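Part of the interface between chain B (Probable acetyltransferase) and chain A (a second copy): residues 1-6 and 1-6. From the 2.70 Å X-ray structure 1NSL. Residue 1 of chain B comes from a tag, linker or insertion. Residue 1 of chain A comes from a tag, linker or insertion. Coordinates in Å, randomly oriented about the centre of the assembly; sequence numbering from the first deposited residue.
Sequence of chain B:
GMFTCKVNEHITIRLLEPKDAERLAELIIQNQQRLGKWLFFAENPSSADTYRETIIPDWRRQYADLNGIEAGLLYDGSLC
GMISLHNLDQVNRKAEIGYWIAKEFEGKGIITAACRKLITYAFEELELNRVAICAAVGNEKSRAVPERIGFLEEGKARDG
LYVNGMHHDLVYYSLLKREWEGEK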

ATOM      1  N   GLY B   1      30.073   3.165   1.442  1.00 29.73           N
ATOM      2  CA  GLY B   1      29.016   3.633   0.401  1.00 29.75           C
ATOM      3  C   GLY B   1      29.420   3.464  -1.087  1.00 30.25           C
ATOM      4  O   GLY B   1      30.554   3.798  -1.466  1.00 29.53           O
HETATM    5  N   MSE B   2      28.543   2.907  -1.940  1.00 30.91           N
HETATM    6  CA  MSE B   2      28.857   2.859  -3.395  1.00 30.74           C
HETATM    7  C   MSE B   2      28.795   4.295  -3.846  1.00 30.13           C
HETATM    8  O   MSE B   2      29.684   4.769  -4.564  1.00 30.44           O
HETATM    9  CB  MSE B   2      27.760   2.196  -4.210  1.00 30.70           C
HETATM   10  CG  MSE B   2      27.842   0.769  -4.348  1.00 33.48           C
HETATM   11 SE   MSE B   2      28.726   0.428  -5.969  1.00 41.80          SE
HETATM   12  CE  MSE B   2      27.524   1.129  -7.114  1.00 39.39           C
ATOM     13  N   PHE B   3      27.714   4.961  -3.412  1.00 27.61           N
ATOM     14  CA  PHE B   3      27.399   6.300  -3.855  1.00 25.99           C
ATOM     15  C   PHE B   3      27.593   7.357  -2.801  1.00 24.83           C
ATOM     16  O   PHE B   3      26.792   7.562  -1.935  1.00 23.51           O
ATOM     17  CB  PHE B   3      25.963   6.367  -4.338  1.00 24.96           C
ATOM     18  CG  PHE B   3      25.636   5.333  -5.346  1.00 23.96           C
ATOM     19  CD1 PHE B   3      24.528   4.529  -5.205  1.00 19.81           C
ATOM     20  CD2 PHE B   3      26.436   5.172  -6.447  1.00 25.34           C
ATOM     21  CE1 PHE B   3      24.256   3.612  -6.110  1.00 23.96           C
ATOM     22  CE2 PHE B   3      26.146   4.210  -7.405  1.00 25.26           C
ATOM     23  CZ  PHE B   3      25.077   3.423  -7.227  1.00 24.48           C
ATOM     24  N   THR B   4      28.663   8.073  -2.930  1.00 25.13           N
ATOM     25  CA  THR B   4      28.898   9.150  -2.020  1.00 25.63           C
ATOM     26  C   THR B   4      29.020  10.415  -2.828  1.00 25.93           C
ATOM     27  O   THR B   4      29.025  10.379  -4.084  1.00 25.46           O
ATOM     28  CB  THR B   4      30.221   8.915  -1.273  1.00 25.66           C
ATOM     29  OG1 THR B   4      31.252   8.526  -2.204  1.00 21.00           O
ATOM     30  CG2 THR B   4      30.070   7.717  -0.355  1.00 26.79           C
ATOM     31  N   CYS B   5      29.108  11.500  -2.061  1.00 25.71           N
ATOM     32  CA  CYS B   5      29.378  12.831  -2.521  1.00 26.27           C
ATOM     33  C   CYS B   5      30.571  13.142  -1.735  1.00 26.01           C
ATOM     34  O   CYS B   5      30.505  13.084  -0.542  1.00 26.80           O
ATOM     35  CB  CYS B   5      28.307  13.798  -2.030  1.00 26.47           C
ATOM     36  SG  CYS B   5      28.661  15.479  -2.587  1.00 28.64           S
ATOM     37  N   LYS B   6      31.667  13.477  -2.372  1.00 27.06           N
ATOM     38  CA  LYS B   6      32.897  13.787  -1.660  1.00 27.58           C
ATOM     39  C   LYS B   6      33.008  15.295  -1.668  1.00 28.30           C
ATOM     40  O   LYS B   6      33.149  15.898  -2.727  1.00 27.46           O
ATOM     41  CB  LYS B   6      34.087  13.136  -2.363  1.00 27.39           C
ATOM     42  CG  LYS B   6      35.465  13.549  -1.875  1.00 28.49           C
ATOM     43  CD  LYS B   6      36.499  13.292  -2.986  1.00 28.91           C
ATOM     44  CE  LYS B   6      37.955  13.562  -2.557  1.00 28.39           C
ATOM     45  NZ  LYS B   6      38.645  12.419  -1.906  1.00 27.44           N
TER
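Chain A (1-6) GMFTCK

Two backbone hydrogen bonds, both between the same pair of residues, join these two stretches. Thr A4 N donates to Thr B4 O at 2.6 Å, with an N-H...O angle of 162°, and Thr B4 N donates to Thr A4 O at 3.0 Å and 144°. This reciprocal pairing is a single antiparallel bridge between extended threonines, with Thr B4 CA and Thr A4 CA 5.3 Å apart; from residue 2 to residue 5 the segments run in directions 141° apart. Each threonine carbonyl oxygen also receives a CA-H...O contact: Phe A3 CA lies 3.3 Å from Thr B4 O, and Phe B3 CA 3.3 Å from Thr A4 O. The bridge uses main-chain atoms, and the threonine CA-to-CB bonds point away overall, although Thr A4 CB still touches chain B; both residues are partly exposed, which suits a hydroxyl.

Apolar packing flanks the bridge. Phe B3 CB and Phe A3 CB meet at 3.6 Å, and each buried, hydrophobic ring reaches the partner's cysteine: Phe B3 CD2 to Cys A5 CB at 3.9 Å, Phe A3 CD2 to Cys B5 CB at 4.0 Å. Small cysteine lets CB approach backbone: Cys A5 CB is 3.1 Å from Met B2 O. The buried selenomethionines add apolar surface, Met B2 SE to Cys A5 SG and Met A2 CE to Cys B5 CB, both 4.5 Å.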

ATOM      1  N   GLY A   1      24.941  13.863 -10.516  1.00 30.86           N
ATOM      2  CA  GLY A   1      24.539  13.069  -9.295  1.00 29.78           C
ATOM      3  C   GLY A   1      25.088  13.762  -8.012  1.00 30.43           C
ATOM      4  O   GLY A   1      26.224  14.266  -7.990  1.00 29.36           O
HETATM    5  N   MSE A   2      24.262  13.898  -6.972  1.00 29.98           N
HETATM    6  CA  MSE A   2      24.816  14.198  -5.663  1.00 29.98           C
HETATM    7  C   MSE A   2      25.688  12.975  -5.326  1.00 28.31           C
HETATM    8  O   MSE A   2      26.861  13.113  -4.961  1.00 27.51           O
HETATM    9  CB  MSE A   2      23.720  14.267  -4.572  1.00 31.02           C
HETATM   10  CG  MSE A   2      23.137  15.602  -4.317  1.00 33.93           C
HETATM   11 SE   MSE A   2      24.140  16.319  -2.877  1.00 40.08          SE
HETATM   12  CE  MSE A   2      23.978  14.881  -1.915  1.00 39.11           C
ATOM     13  N   PHE A   3      25.114  11.781  -5.451  1.00 26.08           N
ATOM     14  CA  PHE A   3      25.827  10.605  -4.963  1.00 25.75           C
ATOM     15  C   PHE A   3      26.317   9.738  -6.070  1.00 26.57           C
ATOM     16  O   PHE A   3      25.589   9.270  -6.924  1.00 27.20           O
ATOM     17  CB  PHE A   3      24.997   9.784  -3.993  1.00 24.09           C
ATOM     18  CG  PHE A   3      24.377  10.571  -2.934  1.00 19.41           C
ATOM     19  CD1 PHE A   3      23.029  10.540  -2.771  1.00 16.92           C
ATOM     20  CD2 PHE A   3      25.126  11.317  -2.082  1.00 20.52           C
ATOM     21  CE1 PHE A   3      22.412  11.267  -1.827  1.00 18.29           C
ATOM     22  CE2 PHE A   3      24.504  12.044  -1.065  1.00 22.20           C
ATOM     23  CZ  PHE A   3      23.132  12.029  -0.951  1.00 19.43           C
ATOM     24  N   THR A   4      27.580   9.453  -6.043  1.00 28.16           N
ATOM     25  CA  THR A   4      28.092   8.876  -7.258  1.00 29.13           C
ATOM     26  C   THR A   4      29.184   7.909  -6.957  1.00 29.49           C
ATOM     27  O   THR A   4      29.596   7.811  -5.777  1.00 29.28           O
ATOM     28  CB  THR A   4      28.603  10.031  -8.030  1.00 29.33           C
ATOM     29  OG1 THR A   4      27.738  10.172  -9.156  1.00 29.69           O
ATOM     30  CG2 THR A   4      29.961   9.755  -8.518  1.00 28.39           C
ATOM     31  N   CYS A   5      29.637   7.187  -7.985  1.00 28.73           N
ATOM     32  CA  CYS A   5      30.688   6.226  -7.737  1.00 28.76           C
ATOM     33  C   CYS A   5      31.702   6.334  -8.810  1.00 29.51           C
ATOM     34  O   CYS A   5      31.538   5.753  -9.866  1.00 31.45           O
ATOM     35  CB  CYS A   5      30.156   4.802  -7.672  1.00 28.08           C
ATOM     36  SG  CYS A   5      31.495   3.579  -7.456  1.00 27.34           S
ATOM     37  N   LYS A   6      32.759   7.079  -8.568  1.00 29.39           N
ATOM     38  CA  LYS A   6      33.719   7.260  -9.612  1.00 29.25           C
ATOM     39  C   LYS A   6      34.514   5.967  -9.723  1.00 29.16           C
ATOM     40  O   LYS A   6      35.049   5.462  -8.757  1.00 28.51           O
ATOM     41  CB  LYS A   6      34.592   8.479  -9.300  1.00 29.47           C
ATOM     42  CG  LYS A   6      35.495   8.908 -10.470  1.00 31.38           C
ATOM     43  CD  LYS A   6      36.048  10.316 -10.306  1.00 31.50           C
ATOM     44  CE  LYS A   6      37.180  10.586 -11.279  1.00 31.92           C
ATOM     45  NZ  LYS A   6      37.681  11.986 -11.125  1.00 30.86           N
TER